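Long-range contact in STING-associated CdnE c-di-GMP synthase (Flavobacteriaceae, PDB 6WT8), which probably makes the cyclic dinucleotide c-di-GMP, the signal read by a partner STING receptor in bacterial CBASS anti-phage defence: residues 47-59 and 255-267. Sequence-based numbering, arbitrary orientation.
Sequences VSIYIKESMKGVA and NMIRFLKNIKYDC
Bent at its third torsion (chi3 -66°), the R258 chain lays its guanidinium side-on against the C-terminal end of helix 47-56, while F259, with CG anti to the backbone N (chi1 178°), turns its ring between M55 CE over one face and I263 CG1 over the other, both toward the rim. The two helices cross steeply, at 112°, in the helical part of this CD-NTase, away from its mixed sheet. Carbonyls in the last turn of a helix lack in-helix donors, and an arginine suits such an end: R258 NE (2.8 Å) and R258 NH2 (3.0 Å) both donate to M55 O, which lies in the guanidinium plane, and K56 O sits over one face. Cutting R258 back to an alanine is likely to leave M55 O without both donors and N96 O without its bond from NH1. G57, with positive phi, brings its CA to 3.7 Å from R258 CD, where a side chain would clash. Apolar packing flanks the polar S54-N262 pair: selenomethionine M55 sets CG 3.7 Å from F259 CB, and I263 CD1 meets Y50 CE2. Y50 OH is at best weakly bonded to D266 OD2; D266 mainly pairs with R15, through OD1. The N262 amide suits this buried polar spot, ND2 donating to S54 O at 2.9 Å and to a water that donates to E53 O.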
ATOM      1  N   VAL A  47       3.194  -1.100  27.684  1.00 21.11           N
ATOM      2  CA  VAL A  47       2.219  -0.644  26.674  1.00 18.85           C
ATOM      3  C   VAL A  47       2.883   0.309  25.682  1.00 16.71           C
ATOM      4  O   VAL A  47       2.664   0.221  24.457  1.00 17.45           O
ATOM      5  CB  VAL A  47       0.974  -0.007  27.343  1.00 21.26           C
ATOM      6  CG1 VAL A  47       1.290   1.121  28.335  1.00 22.03           C
ATOM      7  CG2 VAL A  47      -0.024   0.492  26.283  1.00 18.74           C
ATOM      8  N   SER A  48       3.732   1.206  26.184  1.00 16.68           N
ATOM      9  CA  SER A  48       4.454   2.123  25.292  1.00 16.95           C
ATOM     10  C   SER A  48       5.395   1.367  24.359  1.00 17.64           C
ATOM     11  O   SER A  48       5.506   1.696  23.171  1.00 18.29           O
ATOM     12  CB  SER A  48       5.250   3.130  26.101  1.00 18.83           C
ATOM     13  OG  SER A  48       6.120   3.795  25.200  1.00 23.14           O
ATOM     14  N   ILE A  49       6.131   0.381  24.883  1.00 16.83           N
ATOM     15  CA  ILE A  49       7.019  -0.383  23.999  1.00 15.59           C
ATOM     16  C   ILE A  49       6.234  -1.102  22.910  1.00 18.16           C
ATOM     17  O   ILE A  49       6.648  -1.160  21.738  1.00 16.19           O
ATOM     18  CB  ILE A  49       7.861  -1.359  24.840  1.00 16.64           C
ATOM     19  CG1 ILE A  49       8.772  -0.555  25.747  1.00 19.80           C
ATOM     20  CG2 ILE A  49       8.674  -2.263  23.963  1.00 17.93           C
ATOM     21  CD1 ILE A  49       9.387  -1.461  26.832  1.00 20.21           C
ATOM     22  N   TYR A  50       5.092  -1.677  23.276  1.00 17.50           N
ATOM     23  CA  TYR A  50       4.244  -2.301  22.265  1.00 17.02           C
ATOM     24  C   TYR A  50       3.847  -1.296  21.189  1.00 14.49           C
ATOM     25  O   TYR A  50       3.868  -1.616  19.993  1.00 14.31           O
ATOM     26  CB  TYR A  50       2.997  -2.875  22.927  1.00 17.80           C
ATOM     27  CG  TYR A  50       1.962  -3.402  21.946  1.00 17.06           C
ATOM     28  CD1 TYR A  50       2.265  -4.439  21.071  1.00 16.28           C
ATOM     29  CD2 TYR A  50       0.697  -2.841  21.906  1.00 22.76           C
ATOM     30  CE1 TYR A  50       1.285  -4.952  20.119  1.00 20.58           C
ATOM     31  CE2 TYR A  50      -0.282  -3.343  20.982  1.00 23.20           C
ATOM     32  CZ  TYR A  50       0.032  -4.371  20.118  1.00 23.48           C
ATOM     33  OH  TYR A  50      -0.886  -4.914  19.204  1.00 26.85           O
ATOM     34  N   ILE A  51       3.380  -0.131  21.617  1.00 15.21           N
ATOM     35  CA  ILE A  51       2.998   0.906  20.639  1.00 15.18           C
ATOM     36  C   ILE A  51       4.184   1.272  19.741  1.00 15.01           C
ATOM     37  O   ILE A  51       4.054   1.340  18.496  1.00 14.69           O
ATOM     38  CB  ILE A  51       2.467   2.141  21.376  1.00 14.69           C
ATOM     39  CG1 ILE A  51       1.168   1.809  22.107  1.00 16.13           C
ATOM     40  CG2 ILE A  51       2.297   3.322  20.400  1.00 16.49           C
ATOM     41  CD1 ILE A  51       0.789   2.857  23.151  1.00 15.88           C
ATOM     42  N   LYS A  52       5.358   1.476  20.350  1.00 15.13           N
ATOM     43  CA  LYS A  52       6.538   1.880  19.564  1.00 17.49           C
ATOM     44  C   LYS A  52       6.883   0.840  18.518  1.00 17.09           C
ATOM     45  O   LYS A  52       7.179   1.173  17.354  1.00 16.46           O
ATOM     46  CB  LYS A  52       7.760   2.082  20.481  1.00 17.04           C
ATOM     47  CG  LYS A  52       7.707   3.362  21.204  1.00 19.01           C
ATOM     48  CD  LYS A  52       9.054   3.624  21.942  1.00 19.53           C
ATOM     49  CE  LYS A  52       9.340   2.579  23.000  1.00 24.36           C
ATOM     50  NZ  LYS A  52      10.548   2.985  23.899  1.00 32.11           N
ATOM     51  N   GLU A  53       6.937  -0.429  18.929  1.00 14.96           N
ATOM     52  CA  GLU A  53       7.393  -1.458  18.009  1.00 15.61           C
ATOM     53  C   GLU A  53       6.331  -1.748  16.963  1.00 14.98           C
ATOM     54  O   GLU A  53       6.671  -2.089  15.820  1.00 15.98           O
ATOM     55  CB  GLU A  53       7.809  -2.687  18.824  1.00 16.29           C
ATOM     56  CG  GLU A  53       9.048  -2.253  19.669  1.00 17.62           C
ATOM     57  CD  GLU A  53       9.796  -3.379  20.346  1.00 21.83           C
ATOM     58  OE1 GLU A  53       9.384  -4.545  20.182  1.00 22.69           O
ATOM     59  OE2 GLU A  53      10.801  -3.070  21.073  1.00 20.47           O
ATOM     60  N   SER A  54       5.058  -1.536  17.319  1.00 14.19           N
ATOM     61  CA  SER A  54       3.984  -1.660  16.339  1.00 15.31           C
ATOM     62  C   SER A  54       4.023  -0.525  15.312  1.00 15.12           C
ATOM     63  O   SER A  54       3.654  -0.731  14.151  1.00 16.46           O
ATOM     64  CB  SER A  54       2.628  -1.647  17.027  1.00 16.22           C
ATOM     65  OG  SER A  54       2.413  -2.844  17.753  1.00 17.10           O
HETATM   66  N   MSE A  55       4.441   0.664  15.711  1.00 12.91           N
HETATM   67  CA  MSE A  55       4.546   1.813  14.827  1.00 13.56           C
HETATM   68  C   MSE A  55       5.766   1.699  13.926  1.00 14.81           C
HETATM   69  O   MSE A  55       5.710   2.144  12.783  1.00 16.19           O
HETATM   70  CB  MSE A  55       4.612   3.126  15.624  1.00 12.78           C
HETATM   71  CG  MSE A  55       3.242   3.486  16.137  1.00 12.65           C
HETATM   72 SE   MSE A  55       3.393   5.231  17.031  0.69 16.17          SE
HETATM   73  CE  MSE A  55       1.601   5.357  17.375  1.00 18.04           C
ATOM     74  N   LYS A  56       6.883   1.165  14.417  1.00 15.17           N
ATOM     75  CA  LYS A  56       8.124   1.248  13.635  1.00 15.46           C
ATOM     76  C   LYS A  56       8.208   0.234  12.498  1.00 16.73           C
ATOM     77  O   LYS A  56       8.965   0.468  11.536  1.00 18.08           O
ATOM     78  CB  LYS A  56       9.329   1.081  14.557  1.00 17.35           C
ATOM     79  CG  LYS A  56       9.514   2.298  15.418  1.00 17.82           C
ATOM     80  CD  LYS A  56      10.608   2.040  16.459  1.00 22.10           C
ATOM     81  CE  LYS A  56      10.646   3.217  17.384  1.00 24.71           C
ATOM     82  NZ  LYS A  56      11.579   2.998  18.549  1.00 21.67           N
ATOM     83  N   GLY A  57       7.469  -0.878  12.559  1.00 14.91           N
ATOM     84  CA  GLY A  57       7.450  -1.828  11.454  1.00 15.56           C
ATOM     85  C   GLY A  57       8.659  -2.763  11.382  1.00 16.32           C
ATOM     86  O   GLY A  57       9.294  -3.134  12.387  1.00 15.32           O
ATOM     87  N   VAL A  58       8.947  -3.205  10.158  1.00 13.98           N
ATOM     88  CA  VAL A  58       9.857  -4.312   9.884  1.00 13.58           C
ATOM     89  C   VAL A  58      11.298  -3.818   9.816  1.00 17.32           C
ATOM     90  O   VAL A  58      11.590  -2.736   9.272  1.00 17.41           O
ATOM     91  CB  VAL A  58       9.406  -4.975   8.555  1.00 16.22           C
ATOM     92  CG1 VAL A  58      10.396  -5.982   8.028  1.00 18.45           C
ATOM     93  CG2 VAL A  58       7.999  -5.652   8.757  1.00 17.24           C
ATOM     94  N   ALA A  59      12.205  -4.644  10.336  1.00 16.67           N
ATOM     95  CA  ALA A  59      13.631  -4.334  10.243  1.00 15.32           C
ATOM     96  C   ALA A  59      14.050  -4.129   8.776  1.00 16.63           C
ATOM     97  O   ALA A  59      13.594  -4.855   7.858  1.00 17.64           O
ATOM     98  CB  ALA A  59      14.469  -5.441  10.900  1.00 17.93           C
ATOM     99  N   ASN A 255       3.612   5.598  10.653  1.00 14.36           N
ATOM    100  CA  ASN A 255       3.576   5.007  11.985  1.00 13.30           C
ATOM    101  C   ASN A 255       2.142   4.670  12.386  1.00 13.49           C
ATOM    102  O   ASN A 255       1.881   3.589  12.947  1.00 14.68           O
ATOM    103  CB  ASN A 255       4.201   5.974  13.001  1.00 17.00           C
ATOM    104  CG  ASN A 255       5.681   6.183  12.756  1.00 18.42           C
ATOM    105  OD1 ASN A 255       6.391   5.273  12.292  1.00 20.00           O
ATOM    106  ND2 ASN A 255       6.180   7.355  13.154  1.00 18.73           N
HETATM  107  N   MSE A 256       1.178   5.537  12.025  1.00 12.57           N
HETATM  108  CA  MSE A 256      -0.245   5.250  12.346  1.00 11.89           C
HETATM  109  C   MSE A 256      -0.733   4.050  11.539  1.00 12.64           C
HETATM  110  O   MSE A 256      -1.465   3.180  12.077  1.00 13.59           O
HETATM  111  CB  MSE A 256      -1.175   6.448  12.087  1.00 16.60           C
HETATM  112  CG  MSE A 256      -0.868   7.510  13.104  1.00 15.65           C
HETATM  113 SE   MSE A 256      -2.263   8.969  13.079  1.00 29.74          SE
HETATM  114  CE  MSE A 256      -2.376   9.262  11.091  1.00 18.15           C
ATOM    115  N   ILE A 257      -0.339   3.966  10.263  1.00 12.62           N
ATOM    116  CA  ILE A 257      -0.809   2.843   9.440  1.00 12.04           C
ATOM    117  C   ILE A 257      -0.303   1.523  10.017  1.00 10.24           C
ATOM    118  O   ILE A 257      -1.061   0.531  10.155  1.00 13.41           O
ATOM    119  CB  ILE A 257      -0.322   3.047   8.005  1.00 11.40           C
ATOM    120  CG1 ILE A 257      -1.178   4.159   7.373  1.00 13.18           C
ATOM    121  CG2 ILE A 257      -0.485   1.717   7.166  1.00 12.33           C
ATOM    122  CD1 ILE A 257      -0.671   4.653   6.014  1.00 12.84           C
ATOM    123  N   ARG A 258       1.020   1.461  10.293  1.00 10.69           N
ATOM    124  CA  ARG A 258       1.594   0.206  10.789  1.00 11.38           C
ATOM    125  C   ARG A 258       1.001  -0.152  12.143  1.00 12.73           C
ATOM    126  O   ARG A 258       0.785  -1.328  12.430  1.00 12.83           O
ATOM    127  CB  ARG A 258       3.126   0.336  10.848  1.00 13.63           C
ATOM    128  CG  ARG A 258       3.715   0.425   9.424  1.00 14.63           C
ATOM    129  CD  ARG A 258       5.251   0.310   9.421  1.00 17.99           C
ATOM    130  NE  ARG A 258       5.784   1.479  10.090  1.00 20.77           N
ATOM    131  CZ  ARG A 258       6.454   2.498   9.534  1.00 15.68           C
ATOM    132  NH1 ARG A 258       6.852   2.610   8.249  1.00 15.46           N
ATOM    133  NH2 ARG A 258       6.792   3.478  10.326  1.00 17.55           N
ATOM    134  N   PHE A 259       0.788   0.852  13.009  1.00 11.64           N
ATOM    135  CA  PHE A 259       0.161   0.586  14.306  1.00 13.04           C
ATOM    136  C   PHE A 259      -1.199  -0.044  14.129  1.00 11.95           C
ATOM    137  O   PHE A 259      -1.479  -1.080  14.726  1.00 12.28           O
ATOM    138  CB  PHE A 259       0.046   1.906  15.075  1.00 12.32           C
ATOM    139  CG  PHE A 259      -0.628   1.803  16.408  1.00 13.13           C
ATOM    140  CD1 PHE A 259      -0.060   1.104  17.424  1.00 14.23           C
ATOM    141  CD2 PHE A 259      -1.755   2.504  16.649  1.00 17.02           C
ATOM    142  CE1 PHE A 259      -0.691   1.013  18.694  1.00 14.57           C
ATOM    143  CE2 PHE A 259      -2.380   2.431  17.896  1.00 22.49           C
ATOM    144  CZ  PHE A 259      -1.817   1.711  18.926  1.00 18.30           C
ATOM    145  N   LEU A 260      -2.068   0.555  13.296  1.00 11.54           N
ATOM    146  CA  LEU A 260      -3.420  -0.027  13.177  1.00 12.04           C
ATOM    147  C   LEU A 260      -3.370  -1.428  12.565  1.00 12.96           C
ATOM    148  O   LEU A 260      -4.157  -2.310  12.932  1.00 13.97           O
ATOM    149  CB  LEU A 260      -4.335   0.875  12.329  1.00 16.60           C
ATOM    150  CG  LEU A 260      -5.012   2.088  12.921  1.00 24.87           C
ATOM    151  CD1 LEU A 260      -6.158   2.475  11.915  1.00 21.65           C
ATOM    152  CD2 LEU A 260      -5.594   1.799  14.313  1.00 24.32           C
ATOM    153  N   LYS A 261      -2.462  -1.657  11.597  1.00 11.67           N
ATOM    154  CA  LYS A 261      -2.317  -3.000  11.021  1.00 12.78           C
ATOM    155  C   LYS A 261      -1.910  -4.007  12.086  1.00 11.48           C
ATOM    156  O   LYS A 261      -2.447  -5.124  12.130  1.00 13.92           O
ATOM    157  CB  LYS A 261      -1.296  -2.979   9.883  1.00 12.18           C
ATOM    158  CG  LYS A 261      -1.796  -2.345   8.600  1.00 13.75           C
ATOM    159  CD  LYS A 261      -0.698  -2.528   7.549  1.00 19.00           C
ATOM    160  CE  LYS A 261      -1.015  -1.874   6.277  1.00 22.34           C
ATOM    161  NZ  LYS A 261       0.011  -2.437   5.287  1.00 17.18           N
ATOM    162  N   ASN A 262      -1.008  -3.622  12.989  1.00 12.02           N
ATOM    163  CA  ASN A 262      -0.601  -4.532  14.056  1.00 12.55           C
ATOM    164  C   ASN A 262      -1.757  -4.783  15.009  1.00 15.60           C
ATOM    165  O   ASN A 262      -1.934  -5.913  15.479  1.00 14.59           O
ATOM    166  CB  ASN A 262       0.607  -3.935  14.821  1.00 13.26           C
ATOM    167  CG  ASN A 262       1.953  -4.373  14.188  1.00 13.30           C
ATOM    168  OD1 ASN A 262       2.235  -5.571  14.138  1.00 15.72           O
ATOM    169  ND2 ASN A 262       2.749  -3.433  13.671  1.00 14.10           N
ATOM    170  N   ILE A 263      -2.482  -3.728  15.402  1.00 12.93           N
ATOM    171  CA  ILE A 263      -3.631  -3.929  16.300  1.00 12.18           C
ATOM    172  C   ILE A 263      -4.631  -4.878  15.654  1.00 14.31           C
ATOM    173  O   ILE A 263      -5.147  -5.790  16.300  1.00 15.29           O
ATOM    174  CB  ILE A 263      -4.310  -2.589  16.632  1.00 16.16           C
ATOM    175  CG1 ILE A 263      -3.373  -1.660  17.396  1.00 16.43           C
ATOM    176  CG2 ILE A 263      -5.633  -2.772  17.403  1.00 16.68           C
ATOM    177  CD1 ILE A 263      -2.636  -2.250  18.504  1.00 23.40           C
ATOM    178  N   LYS A 264      -4.913  -4.681  14.357  1.00 14.71           N
ATOM    179  CA  LYS A 264      -5.877  -5.580  13.714  1.00 14.08           C
ATOM    180  C   LYS A 264      -5.381  -7.034  13.721  1.00 12.47           C
ATOM    181  O   LYS A 264      -6.154  -8.001  13.960  1.00 16.30           O
ATOM    182  CB  LYS A 264      -6.139  -5.112  12.270  1.00 13.58           C
ATOM    183  CG  LYS A 264      -7.385  -5.826  11.706  1.00 15.03           C
ATOM    184  CD  LYS A 264      -7.840  -5.159  10.373  1.00 18.21           C
ATOM    185  CE  LYS A 264      -6.865  -5.467   9.232  1.00 19.59           C
ATOM    186  NZ  LYS A 264      -7.141  -6.825   8.587  1.00 20.38           N
ATOM    187  N   TYR A 265      -4.089  -7.214  13.460  1.00 14.00           N
ATOM    188  CA  TYR A 265      -3.503  -8.533  13.336  1.00 12.69           C
ATOM    189  C   TYR A 265      -3.615  -9.297  14.646  1.00 16.27           C
ATOM    190  O   TYR A 265      -3.988 -10.465  14.644  1.00 20.10           O
ATOM    191  CB  TYR A 265      -2.040  -8.393  12.874  1.00 16.40           C
ATOM    192  CG  TYR A 265      -1.433  -9.697  12.391  1.00 17.51           C
ATOM    193  CD1 TYR A 265      -0.867 -10.617  13.279  1.00 19.81           C
ATOM    194  CD2 TYR A 265      -1.418  -9.986  11.029  1.00 21.50           C
ATOM    195  CE1 TYR A 265      -0.317 -11.806  12.792  1.00 23.54           C
ATOM    196  CE2 TYR A 265      -0.841 -11.179  10.534  1.00 22.45           C
ATOM    197  CZ  TYR A 265      -0.306 -12.054  11.433  1.00 22.01           C
ATOM    198  OH  TYR A 265       0.222 -13.251  10.956  1.00 27.33           O
ATOM    199  N   ASP A 266      -3.407  -8.603  15.771  1.00 16.52           N
ATOM    200  CA  ASP A 266      -3.409  -9.222  17.099  1.00 18.61           C
ATOM    201  C   ASP A 266      -4.786  -9.240  17.737  1.00 21.35           C
ATOM    202  O   ASP A 266      -4.958  -9.845  18.804  1.00 25.03           O
ATOM    203  CB  ASP A 266      -2.413  -8.461  17.991  1.00 18.55           C
ATOM    204  CG  ASP A 266      -0.946  -8.811  17.668  1.00 23.33           C
ATOM    205  OD1 ASP A 266      -0.720  -9.921  17.230  1.00 26.21           O
ATOM    206  OD2 ASP A 266      -0.096  -7.916  17.860  1.00 29.55           O
ATOM    207  N   CYS A 267      -5.781  -8.651  17.104  1.00 18.09           N
ATOM    208  CA  CYS A 267      -7.125  -8.645  17.689  1.00 15.91           C
ATOM    209  C   CYS A 267      -7.850  -9.972  17.439  1.00 18.56           C
ATOM    210  O   CYS A 267      -8.110 -10.325  16.277  1.00 17.98           O
ATOM    211  CB  CYS A 267      -7.928  -7.502  17.086  1.00 18.78           C
ATOM    212  SG  CYS A 267      -9.606  -7.405  17.779  1.00 18.27           S
TER
HETATM  213  O   HOH W   1       5.685  -3.594  13.473  1.00 18.43           O